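Local coordinates for protein putative arsenate reductase (Streptococcus mutans UA159, PDB 3FZ4) that is a putative arsenate reductase of the ArsC family, probably a thioredoxin-fold oxidoreductase that works through a redox-active pair of cysteines, at residues S43-R46 / N47-N51; I106-I109 / G110-T113. The protein carries 1 engineered substitution. All blocks are in the same frame, centred on the assembly; numbering follows the deposited sequence. Where two conformers were deposited one is given.

Interaction 1 of 2, residues S43-R46 / N47-N51. With EDO (1,2-ethanediol), chain C.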
# COMPACT_ATOMS: atom_id res chain seq x y z
N SER A 43 -0.52 1.41 -13.42
CA SER A 43 0.52 0.55 -13.99
C SER A 43 1.48 0.04 -12.91
O SER A 43 1.98 -1.09 -12.98
CB SER A 43 1.32 1.33 -15.03
OG SER A 43 1.99 2.44 -14.43
N LEU A 44 1.78 0.91 -11.95
CA LEU A 44 2.68 0.57 -10.85
C LEU A 44 2.04 -0.48 -9.94
O LEU A 44 2.66 -1.49 -9.62
CB LEU A 44 3.00 1.85 -10.08
CG LEU A 44 3.93 1.72 -8.87
CD1 LEU A 44 5.16 0.99 -9.26
CD2 LEU A 44 4.21 3.07 -8.23
N ILE A 45 0.78 -0.26 -9.58
CA ILE A 45 0.06 -1.24 -8.77
C ILE A 45 0.03 -2.57 -9.52
O ILE A 45 0.24 -3.63 -8.92
CB ILE A 45 -1.37 -0.77 -8.46
CG1 ILE A 45 -1.33 0.51 -7.61
CG2 ILE A 45 -2.13 -1.89 -7.75
CD1 ILE A 45 -2.68 1.17 -7.47
N ARG A 46 -0.24 -2.53 -10.82
CA ARG A 46 -0.29 -3.76 -11.58
C ARG A 46 1.02 -4.54 -11.49
O ARG A 46 1.01 -5.75 -11.35
CB ARG A 46 -0.65 -3.45 -13.04
CG ARG A 46 -0.61 -4.66 -13.95
CD ARG A 46 -1.74 -5.61 -13.67
NE ARG A 46 -1.72 -6.73 -14.63
CZ ARG A 46 -2.06 -6.67 -15.92
NH1 ARG A 46 -2.54 -5.54 -16.46
NH2 ARG A 46 -1.96 -7.76 -16.66
N ASN A 47 2.14 -3.82 -11.57
CA ASN A 47 3.43 -4.49 -11.45
C ASN A 47 3.58 -5.18 -10.09
O ASN A 47 4.06 -6.29 -10.03
CB ASN A 47 4.57 -3.51 -11.68
CG ASN A 47 5.87 -4.21 -12.00
OD1 ASN A 47 5.99 -4.88 -13.03
ND2 ASN A 47 6.84 -4.07 -11.12
N TRP A 48 3.13 -4.53 -9.01
CA TRP A 48 3.18 -5.16 -7.72
C TRP A 48 2.29 -6.39 -7.70
O TRP A 48 2.69 -7.43 -7.15
CB TRP A 48 2.68 -4.19 -6.65
CG TRP A 48 3.44 -2.91 -6.52
CD1 TRP A 48 4.70 -2.63 -6.97
CD2 TRP A 48 2.96 -1.72 -5.90
NE1 TRP A 48 5.04 -1.34 -6.65
CE2 TRP A 48 4.00 -0.76 -5.96
CE3 TRP A 48 1.77 -1.38 -5.23
CZ2 TRP A 48 3.85 0.53 -5.43
CZ3 TRP A 48 1.63 -0.10 -4.71
CH2 TRP A 48 2.67 0.83 -4.81
N LEU A 49 1.09 -6.29 -8.24
CA LEU A 49 0.17 -7.43 -8.19
C LEU A 49 0.72 -8.62 -8.93
O LEU A 49 0.50 -9.77 -8.50
CB LEU A 49 -1.19 -7.08 -8.77
CG LEU A 49 -1.96 -5.91 -8.14
CD1 LEU A 49 -3.32 -5.79 -8.80
CD2 LEU A 49 -2.12 -6.08 -6.64
N GLU A 50 1.38 -8.34 -10.05
CA GLU A 50 1.92 -9.40 -10.89
C GLU A 50 3.18 -10.05 -10.34
O GLU A 50 3.35 -11.27 -10.46
CB GLU A 50 2.18 -8.88 -12.30
CG GLU A 50 0.92 -8.46 -13.08
CD GLU A 50 0.10 -9.63 -13.67
OE1 GLU A 50 0.53 -10.81 -13.58
OE2 GLU A 50 -0.98 -9.38 -14.23
N ASN A 51 4.04 -9.25 -9.72
CA ASN A 51 5.42 -9.69 -9.45
C ASN A 51 5.82 -9.83 -8.01
O ASN A 51 6.86 -10.41 -7.72
CB ASN A 51 6.40 -8.76 -10.16
CG ASN A 51 6.23 -8.82 -11.67
OD1 ASN A 51 6.36 -9.88 -12.27
ND2 ASN A 51 5.87 -7.69 -12.27
C1 EDO C . 8.91 -11.13 -9.67
O1 EDO C . 8.32 -12.22 -9.03
C2 EDO C . 8.82 -11.21 -11.19
O2 EDO C . 9.85 -10.35 -11.64
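Asn47 donates its backbone N-H to Ser43 O at 3.1 Å, starting a run of i to i+4 bonds in the last turns of alpha-helix 42-51. Trp48 continues the run with its N on Leu44 O. The same Leu44 O lies over one face of the indole, toward the rim. With CG anti to the carbonyl carbon (chi1 -59°), the ring is brought back along the helix to Leu44. There Leu44 CG meets Trp48 CZ2 at 3.6 Å, and Leu44 CD1 meets Trp48 NE1 at 3.5 Å. The indole N-H is bonded elsewhere, to Gly104 O. The indole also packs on Leu99 and Val101 of strand 99-102, joining the helix to the sheet. Leu49 lies side by side with Ile45, CG against Ile45 CG2 at 4.0 Å. Ile45 and Leu49 pack on Leu88 of helix 81-90 and on Phe59, respectively. Glu50 forms a salt bridge with Arg46, one helical turn back. Both chains bend at chi2 to meet. Arg46 grips side-on, with NE at 2.8 Å and NH2 at 3.1 Å, both on Glu50 OE2. That oxygen lies in the guanidinium plane, but the carboxylate is turned 47° from it. NE takes the anti lone pair, while NH2 comes from above the carboxylate plane. Asn51 N closes on Asn47 O. Beyond this last turn, a 1,2-ethanediol donates from O1 to Asn51 O at 2.7 Å.

Interaction 2 of 2, residues I106-I109 / G110-T113. With NA (sodium ion), chain B; FMT (formic acid), chain F.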
# COMPACT_ATOMS: atom_id res chain seq x y z
N ILE A 106 7.31 -2.88 -4.43
CA ILE A 106 6.67 -2.98 -3.13
C ILE A 106 7.59 -3.81 -2.24
O ILE A 106 8.01 -4.93 -2.63
CB ILE A 106 5.21 -3.59 -3.23
CG1 ILE A 106 4.53 -3.56 -1.86
CG2 ILE A 106 5.19 -4.98 -3.86
CD1 ILE A 106 4.22 -2.15 -1.35
N VAL A 107 7.90 -3.30 -1.04
CA VAL A 107 8.73 -4.08 -0.10
C VAL A 107 8.05 -4.41 1.20
O VAL A 107 8.47 -5.35 1.86
CB VAL A 107 10.14 -3.48 0.20
CG1 VAL A 107 10.94 -3.40 -1.09
CG2 VAL A 107 10.07 -2.13 0.88
N GLN A 108 7.01 -3.66 1.58
CA GLN A 108 6.22 -4.06 2.73
C GLN A 108 4.83 -3.47 2.66
O GLN A 108 4.70 -2.25 2.44
CB GLN A 108 6.87 -3.68 4.07
CG GLN A 108 6.13 -4.33 5.26
CD GLN A 108 6.91 -4.24 6.54
OE1 GLN A 108 8.13 -4.36 6.54
NE2 GLN A 108 6.22 -4.06 7.65
N ILE A 109 3.81 -4.31 2.83
CA ILE A 109 2.43 -3.84 2.94
C ILE A 109 2.01 -3.91 4.41
O ILE A 109 2.23 -4.93 5.06
CB ILE A 109 1.44 -4.75 2.12
CG1 ILE A 109 1.83 -4.87 0.64
CG2 ILE A 109 0.02 -4.24 2.25
CD1 ILE A 109 1.00 -5.94 -0.11
N GLY A 110 1.38 -2.86 4.92
CA GLY A 110 0.96 -2.82 6.32
C GLY A 110 2.15 -2.73 7.27
O GLY A 110 3.30 -2.44 6.88
N TYR A 111 1.90 -2.99 8.54
CA TYR A 111 2.93 -2.79 9.55
C TYR A 111 2.83 -3.90 10.62
O TYR A 111 2.66 -3.64 11.80
CB TYR A 111 2.84 -1.37 10.14
CG TYR A 111 4.07 -0.98 10.91
CD1 TYR A 111 5.31 -0.91 10.30
CD2 TYR A 111 3.99 -0.66 12.26
CE1 TYR A 111 6.46 -0.54 11.03
CE2 TYR A 111 5.11 -0.29 12.96
CZ TYR A 111 6.34 -0.25 12.35
OH TYR A 111 7.44 0.13 13.09
N ARG A 112 2.92 -5.14 10.16
CA ARG A 112 2.88 -6.30 11.06
C ARG A 112 4.22 -6.59 11.68
O ARG A 112 4.28 -7.25 12.72
CB ARG A 112 2.43 -7.55 10.32
CG ARG A 112 1.08 -7.42 9.76
CD ARG A 112 0.56 -8.74 9.22
NE ARG A 112 -0.07 -9.64 10.23
CZ ARG A 112 0.52 -10.72 10.76
NH1 ARG A 112 1.75 -11.09 10.37
NH2 ARG A 112 -0.12 -11.48 11.63
N THR A 113 5.29 -6.13 11.04
CA THR A 113 6.66 -6.37 11.47
C THR A 113 7.43 -5.05 11.31
O THR A 113 7.08 -4.23 10.46
CB THR A 113 7.36 -7.48 10.63
OG1 THR A 113 7.24 -7.13 9.25
CG2 THR A 113 6.71 -8.84 10.85
NA NA B . 4.45 -0.77 4.99
C FMT F . 7.40 -5.49 -7.79
O1 FMT F . 7.13 -4.84 -6.77
O2 FMT F . 7.25 -5.09 -8.97
O HOH W 1 3.52 -5.67 7.47
O HOH W 2 9.46 -5.95 8.27
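The carboxamide of Gln108 is directed at Thr113 by its NE2 edge. Thr113 O lies 8° out of the amide plane and accepts from Gln108 NE2 at 2.9 Å in a fairly straight bond (162°). The Tyr111 ring is only obliquely placed to this nitrogen; it meets the Tyr115 ring edge-to-face. At the oxygen end of the amide, a water donates to Gln108 OE1 at 2.7 Å and accepts from Thr113 OG1. The amide gets there because CG is anti to the backbone N (chi1 -170°) and the chain stays extended. A weak bond also runs from Gln108 NE2 to Gly110 O at 3.4 Å. A second water donates to Ile109 O and accepts from Arg112 N, bridging the strand end and the loop. Gly110 makes the bend with a positive phi. The backbone oxygens flanking Ile109 bind the sodium ion, Gln108 O at 3.0 Å and Gly110 O at 2.8 Å; Tyr115 OH completes the sodium site. Just upstream, Val107 and Gln108 form a classic beta bulge opposite Leu100. Residues 110-113 continue from edge strand 105-109, which lies beside strand 99-102, and Tyr111 packs on helix 14-26, its OH bonded to Glu22.

In the fold
Both contacts are local, one on a helix and one at the end of a strand, with centres about 16 Å apart. Interaction 1 is partly buried: its apolar side faces helix 81-90 and strand 99-102, while its charged pair lies nearer the surface. Interaction 2 is a surface contact, held by an amide, waters and a sodium ion in place of apolar packing. Strand 99-102 is the shared element, since Trp48 packs on it, and Val107 and Gln108 bond to Leu100 of that strand. The two meet directly where Trp48 NE1 lies 3.5 Å from Ile106 N, as packing. Interaction 2 also reaches helix 14-26, whose first turn carries Cys16 of the Cys13-Cys16 disulfide.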